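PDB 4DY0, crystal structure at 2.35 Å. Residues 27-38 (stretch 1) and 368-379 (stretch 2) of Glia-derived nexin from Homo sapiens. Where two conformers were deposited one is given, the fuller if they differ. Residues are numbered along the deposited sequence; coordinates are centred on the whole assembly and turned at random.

Stretch 1 (27-38) RPHDNIVISPHG
Stretch 2, residues 368-379: GAVLFMGQINKP

Stretch 1 leaves a helix at Arg-27, makes a type I turn from Arg-27 to Asp-30 (phi/psi -62/-28 at Pro-28, -110/7 at His-29), runs extended as strand 32-34 and enters a helix at Pro-36 (-55/-42). Stretch 2 is mostly extended through Ile-376, although Leu-371 departs to -75/-36. The strand directions differ by 178°, hence antiparallel, with axes 4.6 Å apart at closest approach. Ile-32 pairs with Gln-375 and Ile-34 with Met-373 (CA to CA 5.1 and 5.3 Å) as hydrogen-bonded pairs: Ile-32 N to Gln-375 O 3.0 Å, Gln-375 N to Ile-32 O 2.7 Å, Ile-34 N to Met-373 O 2.8 Å, Met-373 N to Ile-34 O 2.8 Å. Between them lies the non-hydrogen-bonded pair Val-33 and Gly-374, whose CA atoms close to 4.2 Å.

Beyond the strand, Ser-35 (chi1 t) donates OG to Leu-371 O at 2.7 Å, while the same OG caps the helix by accepting from Gly-38 N at 3.2 Å. From the first turn of the helix, His-37 N donates to Val-370 O at 3.1 Å, a contact outside the strand pairing. Pro-36, lacking an amide hydrogen, contributes apolar contact: its CG lies 3.8 Å from Val-370 CG1 and 3.7 Å from Met-373 CB. Val-33 (t) sits on the other sheet face from Ile-32 and Ile-34, placing CG1 4.0 Å from Phe-372 CD2 at the ring edge.

At the other end, Asn-31 (chi1 m, chi2 -19°) makes three hydrogen bonds through its side-chain amide: OD1 accepts from Asn-377 N (2.7 Å) and Lys-378 N (3.1 Å), and ND2 donates to Lys-378 O (2.9 Å). Gln-375 (chi1 111°, chi2 t) reaches the turn, donating NE2 to Asp-30 O at 3.0 Å; a water donates to both Gln-375 OE1 (water O to OE1 2.9 Å) and Pro-28 O (water O to O 2.7 Å). Arg-27 NE salt-bridges Asp-30 OD2 at 2.7 Å, linking the turn's ends.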

ATOM      1  N   ARG A  27       5.767   8.778 -12.350  0.50 28.31           N
ATOM      2  CA  ARG A  27       4.728   8.198 -13.201  0.50 28.32           C
ATOM      3  C   ARG A  27       3.387   8.923 -13.011  0.50 29.67           C
ATOM      4  O   ARG A  27       2.436   8.360 -12.467  0.50 24.45           O
ATOM      5  CB  ARG A  27       4.561   6.710 -12.887  0.50 29.30           C
ATOM      6  CG  ARG A  27       5.859   5.901 -12.847  0.50 30.49           C
ATOM      7  CD  ARG A  27       6.538   5.858 -14.208  0.50 35.23           C
ATOM      8  NE  ARG A  27       5.629   5.378 -15.247  0.50 41.16           N
ATOM      9  CZ  ARG A  27       5.742   5.669 -16.542  0.50 39.63           C
ATOM     10  NH1 ARG A  27       4.857   5.186 -17.407  0.50 31.55           N
ATOM     11  NH2 ARG A  27       6.735   6.444 -16.975  0.50 35.05           N
ATOM     12  N   PRO A  28       3.304  10.178 -13.470  1.00 31.30           N
ATOM     13  CA  PRO A  28       2.146  11.027 -13.190  1.00 28.38           C
ATOM     14  C   PRO A  28       0.831  10.491 -13.746  1.00 28.83           C
ATOM     15  O   PRO A  28      -0.231  10.775 -13.189  1.00 29.23           O
ATOM     16  CB  PRO A  28       2.499  12.350 -13.884  1.00 30.52           C
ATOM     17  CG  PRO A  28       3.974  12.306 -14.096  1.00 31.19           C
ATOM     18  CD  PRO A  28       4.330  10.870 -14.268  1.00 29.82           C
ATOM     19  N   HIS A  29       0.897   9.721 -14.830  1.00 30.90           N
ATOM     20  CA  HIS A  29      -0.317   9.319 -15.550  1.00 29.19           C
ATOM     21  C   HIS A  29      -0.672   7.837 -15.433  1.00 27.05           C
ATOM     22  O   HIS A  29      -1.595   7.361 -16.095  1.00 26.59           O
ATOM     23  CB  HIS A  29      -0.231   9.723 -17.027  1.00 27.96           C
ATOM     24  CG  HIS A  29      -0.178  11.203 -17.241  1.00 36.65           C
ATOM     25  ND1 HIS A  29       0.527  11.783 -18.275  1.00 41.44           N
ATOM     26  CD2 HIS A  29      -0.728  12.225 -16.542  1.00 39.04           C
ATOM     27  CE1 HIS A  29       0.398  13.096 -18.210  1.00 45.78           C
ATOM     28  NE2 HIS A  29      -0.357  13.391 -17.167  1.00 41.53           N
ATOM     29  N   ASP A  30       0.050   7.115 -14.587  1.00 24.92           N
ATOM     30  CA  ASP A  30      -0.208   5.692 -14.401  1.00 24.37           C
ATOM     31  C   ASP A  30      -1.077   5.408 -13.185  1.00 23.28           C
ATOM     32  O   ASP A  30      -1.213   6.241 -12.288  1.00 20.58           O
ATOM     33  CB  ASP A  30       1.110   4.931 -14.246  1.00 27.17           C
ATOM     34  CG  ASP A  30       1.929   4.920 -15.521  1.00 34.88           C
ATOM     35  OD1 ASP A  30       1.386   5.290 -16.587  1.00 37.11           O
ATOM     36  OD2 ASP A  30       3.113   4.537 -15.452  1.00 35.83           O
ATOM     37  N   ASN A  31      -1.659   4.218 -13.161  1.00 21.68           N
ATOM     38  CA  ASN A  31      -2.327   3.735 -11.978  1.00 21.18           C
ATOM     39  C   ASN A  31      -1.275   3.222 -11.009  1.00 22.60           C
ATOM     40  O   ASN A  31      -0.546   2.280 -11.303  1.00 23.73           O
ATOM     41  CB  ASN A  31      -3.326   2.638 -12.339  1.00 19.14           C
ATOM     42  CG  ASN A  31      -4.507   3.168 -13.119  1.00 22.08           C
ATOM     43  OD1 ASN A  31      -4.793   4.373 -13.107  1.00 23.08           O
ATOM     44  ND2 ASN A  31      -5.207   2.275 -13.807  1.00 22.64           N
ATOM     45  N   ILE A  32      -1.176   3.867  -9.856  1.00 24.03           N
ATOM     46  CA  ILE A  32      -0.195   3.471  -8.859  1.00 24.54           C
ATOM     47  C   ILE A  32      -0.914   3.099  -7.572  1.00 24.97           C
ATOM     48  O   ILE A  32      -1.631   3.916  -6.996  1.00 28.32           O
ATOM     49  CB  ILE A  32       0.810   4.598  -8.582  1.00 23.72           C
ATOM     50  CG1 ILE A  32       1.551   4.980  -9.867  1.00 27.18           C
ATOM     51  CG2 ILE A  32       1.797   4.173  -7.513  1.00 25.97           C
ATOM     52  CD1 ILE A  32       2.443   3.876 -10.413  1.00 24.69           C
ATOM     53  N   VAL A  33      -0.740   1.856  -7.138  1.00 25.57           N
ATOM     54  CA  VAL A  33      -1.358   1.388  -5.906  1.00 25.54           C
ATOM     55  C   VAL A  33      -0.313   0.758  -5.003  1.00 26.36           C
ATOM     56  O   VAL A  33       0.235  -0.302  -5.306  1.00 28.09           O
ATOM     57  CB  VAL A  33      -2.494   0.389  -6.175  1.00 24.73           C
ATOM     58  CG1 VAL A  33      -3.239   0.072  -4.882  1.00 22.57           C
ATOM     59  CG2 VAL A  33      -3.444   0.954  -7.214  1.00 23.66           C
ATOM     60  N   ILE A  34      -0.045   1.436  -3.896  1.00 26.00           N
ATOM     61  CA  ILE A  34       0.998   1.061  -2.961  1.00 25.15           C
ATOM     62  C   ILE A  34       0.372   0.758  -1.606  1.00 28.55           C
ATOM     63  O   ILE A  34      -0.747   1.202  -1.314  1.00 30.55           O
ATOM     64  CB  ILE A  34       1.975   2.239  -2.772  1.00 28.85           C
ATOM     65  CG1 ILE A  34       2.770   2.490  -4.058  1.00 26.94           C
ATOM     66  CG2 ILE A  34       2.891   2.004  -1.593  1.00 24.78           C
ATOM     67  CD1 ILE A  34       3.612   1.329  -4.481  1.00 27.30           C
ATOM     68  N   SER A  35       1.088   0.004  -0.778  1.00 24.42           N
ATOM     69  CA  SER A  35       0.697  -0.163   0.614  1.00 23.42           C
ATOM     70  C   SER A  35       1.754   0.465   1.507  1.00 25.67           C
ATOM     71  O   SER A  35       2.786  -0.145   1.768  1.00 26.45           O
ATOM     72  CB  SER A  35       0.531  -1.634   0.968  1.00 22.30           C
ATOM     73  OG  SER A  35       0.275  -1.769   2.352  1.00 22.81           O
ATOM     74  N   PRO A  36       1.513   1.705   1.960  1.00 26.03           N
ATOM     75  CA  PRO A  36       2.518   2.400   2.764  1.00 25.25           C
ATOM     76  C   PRO A  36       2.938   1.597   3.990  1.00 26.62           C
ATOM     77  O   PRO A  36       4.125   1.546   4.321  1.00 26.92           O
ATOM     78  CB  PRO A  36       1.800   3.685   3.181  1.00 25.28           C
ATOM     79  CG  PRO A  36       0.832   3.938   2.057  1.00 23.81           C
ATOM     80  CD  PRO A  36       0.353   2.561   1.654  1.00 22.69           C
ATOM     81  N   HIS A  37       1.976   0.976   4.660  1.00 25.21           N
ATOM     82  CA  HIS A  37       2.294   0.180   5.837  1.00 27.64           C
ATOM     83  C   HIS A  37       3.104  -1.059   5.468  1.00 28.89           C
ATOM     84  O   HIS A  37       4.002  -1.470   6.207  1.00 27.59           O
ATOM     85  CB  HIS A  37       1.031  -0.241   6.577  1.00 27.31           C
ATOM     86  CG  HIS A  37       1.301  -1.139   7.740  1.00 28.24           C
ATOM     87  ND1 HIS A  37       1.614  -0.657   8.992  1.00 28.93           N
ATOM     88  CD2 HIS A  37       1.336  -2.489   7.836  1.00 26.18           C
ATOM     89  CE1 HIS A  37       1.814  -1.673   9.813  1.00 29.56           C
ATOM     90  NE2 HIS A  37       1.650  -2.794   9.136  1.00 27.82           N
ATOM     91  N   GLY A  38       2.771  -1.659   4.328  1.00 28.50           N
ATOM     92  CA  GLY A  38       3.503  -2.821   3.836  1.00 28.58           C
ATOM     93  C   GLY A  38       4.957  -2.474   3.579  1.00 30.03           C
ATOM     94  O   GLY A  38       5.851  -3.304   3.754  1.00 29.92           O
ATOM     95  N   GLY A 368      -4.203   3.832  12.905  1.00 32.53           N
ATOM     96  CA  GLY A 368      -3.791   4.905  12.011  1.00 30.42           C
ATOM     97  C   GLY A 368      -3.009   4.396  10.810  1.00 28.81           C
ATOM     98  O   GLY A 368      -2.548   5.182   9.990  1.00 30.69           O
ATOM     99  N   ALA A 369      -2.862   3.079  10.694  1.00 28.88           N
ATOM    100  CA  ALA A 369      -2.081   2.503   9.602  1.00 26.86           C
ATOM    101  C   ALA A 369      -2.720   2.789   8.254  1.00 27.14           C
ATOM    102  O   ALA A 369      -3.927   2.626   8.086  1.00 28.67           O
ATOM    103  CB  ALA A 369      -1.905   1.008   9.796  1.00 26.82           C
ATOM    104  N   VAL A 370      -1.906   3.218   7.295  1.00 27.47           N
ATOM    105  CA  VAL A 370      -2.379   3.426   5.932  1.00 25.78           C
ATOM    106  C   VAL A 370      -2.098   2.171   5.122  1.00 28.18           C
ATOM    107  O   VAL A 370      -0.978   1.957   4.661  1.00 31.23           O
ATOM    108  CB  VAL A 370      -1.695   4.636   5.268  1.00 24.47           C
ATOM    109  CG1 VAL A 370      -2.300   4.903   3.899  1.00 19.54           C
ATOM    110  CG2 VAL A 370      -1.825   5.867   6.161  1.00 25.09           C
ATOM    111  N   LEU A 371      -3.120   1.337   4.962  1.00 27.77           N
ATOM    112  CA  LEU A 371      -2.970   0.043   4.306  1.00 26.81           C
ATOM    113  C   LEU A 371      -2.827   0.177   2.791  1.00 27.75           C
ATOM    114  O   LEU A 371      -2.093  -0.583   2.162  1.00 24.78           O
ATOM    115  CB  LEU A 371      -4.157  -0.857   4.652  1.00 24.61           C
ATOM    116  CG  LEU A 371      -4.533  -0.861   6.138  1.00 27.68           C
ATOM    117  CD1 LEU A 371      -5.751  -1.733   6.401  1.00 24.79           C
ATOM    118  CD2 LEU A 371      -3.359  -1.308   6.989  1.00 26.57           C
ATOM    119  N   PHE A 372      -3.535   1.144   2.213  1.00 24.09           N
ATOM    120  CA  PHE A 372      -3.486   1.378   0.775  1.00 25.67           C
ATOM    121  C   PHE A 372      -3.348   2.857   0.485  1.00 26.69           C
ATOM    122  O   PHE A 372      -3.928   3.699   1.180  1.00 27.68           O
ATOM    123  CB  PHE A 372      -4.774   0.911   0.094  1.00 26.27           C
ATOM    124  CG  PHE A 372      -4.870  -0.572  -0.106  1.00 26.31           C
ATOM    125  CD1 PHE A 372      -5.231  -1.408   0.941  1.00 27.66           C
ATOM    126  CD2 PHE A 372      -4.650  -1.128  -1.353  1.00 26.68           C
ATOM    127  CE1 PHE A 372      -5.345  -2.774   0.750  1.00 28.30           C
ATOM    128  CE2 PHE A 372      -4.763  -2.496  -1.549  1.00 28.50           C
ATOM    129  CZ  PHE A 372      -5.109  -3.319  -0.494  1.00 24.97           C
ATOM    130  N   MET A 373      -2.590   3.164  -0.559  1.00 25.10           N
ATOM    131  CA  MET A 373      -2.569   4.499  -1.126  1.00 22.37           C
ATOM    132  C   MET A 373      -2.495   4.349  -2.641  1.00 24.16           C
ATOM    133  O   MET A 373      -1.643   3.624  -3.163  1.00 21.75           O
ATOM    134  CB  MET A 373      -1.379   5.294  -0.600  1.00 24.13           C
ATOM    135  CG  MET A 373      -1.359   6.741  -1.059  1.00 27.68           C
ATOM    136  SD  MET A 373      -0.084   7.693  -0.221  1.00 30.07           S
ATOM    137  CE  MET A 373      -0.489   9.359  -0.759  1.00 27.44           C
ATOM    138  N   GLY A 374      -3.393   5.020  -3.350  1.00 20.44           N
ATOM    139  CA  GLY A 374      -3.455   4.839  -4.788  1.00 19.16           C
ATOM    140  C   GLY A 374      -3.740   6.094  -5.586  1.00 21.88           C
ATOM    141  O   GLY A 374      -4.469   6.989  -5.144  1.00 20.85           O
ATOM    142  N   GLN A 375      -3.156   6.163  -6.775  1.00 18.95           N
ATOM    143  CA  GLN A 375      -3.547   7.186  -7.719  1.00 19.83           C
ATOM    144  C   GLN A 375      -4.181   6.475  -8.906  1.00 18.31           C
ATOM    145  O   GLN A 375      -3.550   5.647  -9.557  1.00 19.58           O
ATOM    146  CB  GLN A 375      -2.353   8.057  -8.132  1.00 17.01           C
ATOM    147  CG  GLN A 375      -1.901   7.877  -9.555  1.00 19.81           C
ATOM    148  CD  GLN A 375      -0.922   8.952  -9.996  1.00 19.03           C
ATOM    149  OE1 GLN A 375      -0.987  10.090  -9.538  1.00 20.81           O
ATOM    150  NE2 GLN A 375      -0.005   8.591 -10.891  1.00 16.59           N
ATOM    151  N   ILE A 376      -5.448   6.774  -9.162  1.00 17.37           N
ATOM    152  CA  ILE A 376      -6.155   6.127 -10.258  1.00 18.73           C
ATOM    153  C   ILE A 376      -6.350   7.105 -11.404  1.00 20.30           C
ATOM    154  O   ILE A 376      -7.125   8.055 -11.286  1.00 18.30           O
ATOM    155  CB  ILE A 376      -7.529   5.590  -9.810  1.00 18.09           C
ATOM    156  CG1 ILE A 376      -7.366   4.602  -8.647  1.00 19.33           C
ATOM    157  CG2 ILE A 376      -8.266   4.955 -10.984  1.00 17.03           C
ATOM    158  CD1 ILE A 376      -6.447   3.418  -8.955  1.00 17.26           C
ATOM    159  N   ASN A 377      -5.633   6.871 -12.501  1.00 21.74           N
ATOM    160  CA  ASN A 377      -5.735   7.700 -13.700  1.00 22.21           C
ATOM    161  C   ASN A 377      -6.748   7.157 -14.697  1.00 24.67           C
ATOM    162  O   ASN A 377      -7.237   7.887 -15.559  1.00 28.48           O
ATOM    163  CB  ASN A 377      -4.368   7.826 -14.373  1.00 21.09           C
ATOM    164  CG  ASN A 377      -3.536   8.935 -13.781  1.00 21.65           C
ATOM    165  OD1 ASN A 377      -2.518   8.690 -13.127  1.00 24.64           O
ATOM    166  ND2 ASN A 377      -3.978  10.168 -13.984  1.00 19.16           N
ATOM    167  N   LYS A 378      -7.048   5.869 -14.582  1.00 28.63           N
ATOM    168  CA  LYS A 378      -8.068   5.239 -15.408  1.00 31.57           C
ATOM    169  C   LYS A 378      -8.557   3.959 -14.742  1.00 30.61           C
ATOM    170  O   LYS A 378      -7.841   2.967 -14.711  1.00 30.39           O
ATOM    171  CB  LYS A 378      -7.526   4.928 -16.804  1.00 31.96           C
ATOM    172  CG  LYS A 378      -8.619   4.662 -17.831  1.00 44.25           C
ATOM    173  CD  LYS A 378      -8.068   4.663 -19.249  1.00 54.64           C
ATOM    174  CE  LYS A 378      -7.143   3.481 -19.489  1.00 58.74           C
ATOM    175  NZ  LYS A 378      -6.624   3.467 -20.886  1.00 70.49           N
ATOM    176  N   PRO A 379      -9.782   3.984 -14.194  1.00 32.39           N
ATOM    177  CA  PRO A 379     -10.327   2.801 -13.529  1.00 35.41           C
ATOM    178  C   PRO A 379     -10.322   1.598 -14.460  1.00 40.59           C
ATOM    179  O   PRO A 379     -10.547   1.740 -15.665  1.00 45.47           O
ATOM    180  CB  PRO A 379     -11.769   3.203 -13.192  1.00 31.42           C
ATOM    181  CG  PRO A 379     -12.002   4.530 -13.852  1.00 31.77           C
ATOM    182  CD  PRO A 379     -10.678   5.147 -14.102  1.00 29.14           C
ATOM    183  OXT PRO A 379     -10.087   0.468 -14.031  1.00 36.74           O
TER
HETATM  184  O   HOH W   1      -0.392  12.474 -11.154  1.00 31.74           O